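Local structure of prolyl oligopeptidase (Galerina marginata, 5N4B) at residues Leu288-Leu293 and Arg305-Glu310. The protein cleaves peptide bonds after proline and macrocyclizes a peptide precursor in the biosynthesis of the amanitin toxins. The protein carries 1 engineered substitution. Numbering follows the deposited sequence.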
loop_
_atom_site.group_PDB
_atom_site.type_symbol
_atom_site.label_atom_id
_atom_site.label_comp_id
_atom_site.label_asym_id
_atom_site.label_seq_id
_atom_site.Cartn_x
_atom_site.Cartn_y
_atom_site.Cartn_z
ATOM N N LEU A 288 -8.410 18.413 12.346
ATOM C CA LEU A 288 -7.258 18.419 13.236
ATOM C C LEU A 288 -7.634 19.192 14.490
ATOM O O LEU A 288 -7.888 20.403 14.437
ATOM C CB LEU A 288 -6.038 19.057 12.559
ATOM C CG LEU A 288 -4.849 19.384 13.484
ATOM C CD1 LEU A 288 -4.266 18.134 13.976
ATOM C CD2 LEU A 288 -3.834 20.256 12.768
ATOM N N TRP A 289 -7.707 18.472 15.608
ATOM C CA TRP A 289 -7.993 19.065 16.907
ATOM C C TRP A 289 -6.777 18.868 17.802
ATOM O O TRP A 289 -5.991 17.906 17.626
ATOM C CB TRP A 289 -9.244 18.472 17.570
ATOM C CG TRP A 289 -10.553 18.672 16.841
ATOM C CD1 TRP A 289 -10.789 19.388 15.713
ATOM C CD2 TRP A 289 -11.804 18.116 17.239
ATOM N NE1 TRP A 289 -12.124 19.301 15.372
ATOM C CE2 TRP A 289 -12.767 18.539 16.306
ATOM C CE3 TRP A 289 -12.188 17.291 18.298
ATOM C CZ2 TRP A 289 -14.099 18.179 16.403
ATOM C CZ3 TRP A 289 -13.528 16.902 18.387
ATOM C CH2 TRP A 289 -14.459 17.385 17.456
ATOM N N VAL A 290 -6.589 19.785 18.751
ATOM C CA VAL A 290 -5.399 19.816 19.583
ATOM C C VAL A 290 -5.800 19.902 21.034
ATOM O O VAL A 290 -6.542 20.807 21.413
ATOM C CB VAL A 290 -4.510 21.028 19.235
ATOM C CG1 VAL A 290 -3.242 21.027 20.116
ATOM C CG2 VAL A 290 -4.141 21.034 17.757
ATOM N N ALA A 291 -5.262 19.027 21.852
ATOM C CA ALA A 291 -5.448 19.051 23.296
ATOM C C ALA A 291 -4.119 19.324 23.975
ATOM O O ALA A 291 -3.066 18.820 23.556
ATOM C CB ALA A 291 -5.996 17.740 23.850
ATOM N N GLU A 292 -4.160 20.058 25.067
ATOM C CA GLU A 292 -3.007 20.235 25.928
ATOM C C GLU A 292 -2.991 19.124 26.973
ATOM O O GLU A 292 -4.009 18.859 27.638
ATOM C CB GLU A 292 -3.087 21.602 26.599
ATOM C CG GLU A 292 -2.911 22.758 25.645
ATOM C CD GLU A 292 -2.832 24.081 26.355
ATOM O OE1 GLU A 292 -3.409 24.182 27.452
ATOM O OE2 GLU A 292 -2.189 25.002 25.822
ATOM N N LEU A 293 -1.852 18.456 27.103
ATOM C CA LEU A 293 -1.621 17.433 28.112
ATOM C C LEU A 293 -0.860 18.051 29.265
ATOM O O LEU A 293 0.125 18.770 29.050
ATOM C CB LEU A 293 -0.749 16.311 27.544
ATOM C CG LEU A 293 -1.337 15.497 26.411
ATOM C CD1 LEU A 293 -0.306 14.552 25.838
ATOM C CD2 LEU A 293 -2.578 14.775 26.832
ATOM N N ARG A 305 -9.264 21.626 21.369
ATOM C CA ARG A 305 -9.336 22.855 20.610
ATOM C C ARG A 305 -9.508 22.499 19.135
ATOM O O ARG A 305 -8.662 21.809 18.554
ATOM C CB ARG A 305 -8.066 23.675 20.787
ATOM C CG ARG A 305 -8.058 24.996 20.043
ATOM C CD ARG A 305 -6.846 25.789 20.357
ATOM N NE ARG A 305 -6.848 27.044 19.640
ATOM C CZ ARG A 305 -5.939 28.005 19.821
ATOM N NH1 ARG A 305 -4.955 27.861 20.691
ATOM N NH2 ARG A 305 -6.025 29.137 19.125
ATOM N N LYS A 306 -10.578 22.986 18.524
ATOM C CA LYS A 306 -11.019 22.562 17.187
ATOM C C LYS A 306 -10.352 23.430 16.113
ATOM O O LYS A 306 -10.982 24.189 15.383
ATOM C CB LYS A 306 -12.538 22.559 17.107
ATOM C CG LYS A 306 -13.204 21.618 18.113
ATOM C CD LYS A 306 -14.754 21.664 17.973
ATOM C CE LYS A 306 -15.460 20.771 18.978
ATOM N NZ LYS A 306 -16.943 21.044 18.816
ATOM N N VAL A 307 -9.045 23.215 15.974
ATOM C CA VAL A 307 -8.206 24.089 15.157
ATOM C C VAL A 307 -8.610 24.028 13.695
ATOM O O VAL A 307 -8.760 25.069 13.037
ATOM C CB VAL A 307 -6.718 23.772 15.363
ATOM C CG1 VAL A 307 -5.856 24.554 14.448
ATOM C CG2 VAL A 307 -6.324 24.071 16.782
ATOM N N VAL A 308 -8.735 22.821 13.147
ATOM C CA VAL A 308 -9.282 22.593 11.808
ATOM C C VAL A 308 -10.578 21.827 12.002
ATOM O O VAL A 308 -10.569 20.665 12.432
ATOM C CB VAL A 308 -8.307 21.823 10.893
ATOM C CG1 VAL A 308 -8.967 21.503 9.543
ATOM C CG2 VAL A 308 -6.993 22.590 10.673
ATOM N N ASN A 309 -11.714 22.475 11.711
ATOM C CA ASN A 309 -13.008 21.897 12.022
ATOM C C ASN A 309 -13.955 21.823 10.829
ATOM O O ASN A 309 -15.156 21.623 11.021
ATOM C CB ASN A 309 -13.671 22.631 13.179
ATOM C CG ASN A 309 -14.657 21.785 13.893
ATOM O OD1 ASN A 309 -14.466 20.576 14.065
ATOM N ND2 ASN A 309 -15.755 22.420 14.323
ATOM N N GLU A 310 -13.437 21.896 9.616
ATOM C CA GLU A 310 -14.189 21.570 8.410
ATOM C C GLU A 310 -13.263 20.765 7.517
ATOM O O GLU A 310 -12.034 20.902 7.588
ATOM C CB GLU A 310 -14.663 22.842 7.675
ATOM C CG GLU A 310 -13.517 23.818 7.424
ATOM C CD GLU A 310 -13.824 24.972 6.440
ATOM O OE1 GLU A 310 -15.000 25.412 6.368
ATOM O OE2 GLU A 310 -12.882 25.403 5.713
#
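The third and fourth strands of one four-stranded antiparallel blade of the beta-propeller domain pair here, strand 287-292 with the edge strand 305-308. Leu-288 and Val-308 form one antiparallel hydrogen-bonded pair, and Val-290 and Arg-305 form the next. Leu-288 N donates to Val-308 O at 3.1 Å, and Val-308 N returns a nearly straight bond to Leu-288 O at 2.9 Å. Val-290 N reaches Arg-305 O, and Arg-305 N reaches Val-290 O at 2.8 Å from above the carbonyl plane. Between the pairs the edge strand holds one residue more than its partner, a beta bulge. An inverse gamma turn is centred on Lys-306 there, with a weak bond from Val-307 N to Arg-305 O.

On one face of the sheet lies the Trp-289 indole, its CG beside the backbone N (chi1 -63°). Lys-306 runs alongside it in an extended chain. CG of Lys-306 sits over the five-membered ring of Trp-289, 3.7 Å from the centroid, as a CH-pi contact, and Lys-306 CE reaches Trp-289 CH2 at 3.8 Å. At the ring edge Trp-289 NE1 donates to Asn-309 OD1 at 3.0 Å. This bond is bent, 137° at the hydrogen, and the indole N lies above the amide plane. Tyr-253 meets the indole edge-to-face.

Leu-288, Val-290, Arg-305 and Val-308 point to the other face. CB of Leu-288 meets CB of Val-308 at 3.9 Å, and CG2 of Val-290 meets CG2 of Val-307. The extended Arg-305 side chain runs off from the pair, and its guanidinium bonds the carbonyls of Leu-343 and Lys-345. Ile-317 and Tyr-315 of the next blade pack on Leu-288 and Val-308. The arrangement is a beta bulge in the outermost strand of a beta-propeller blade.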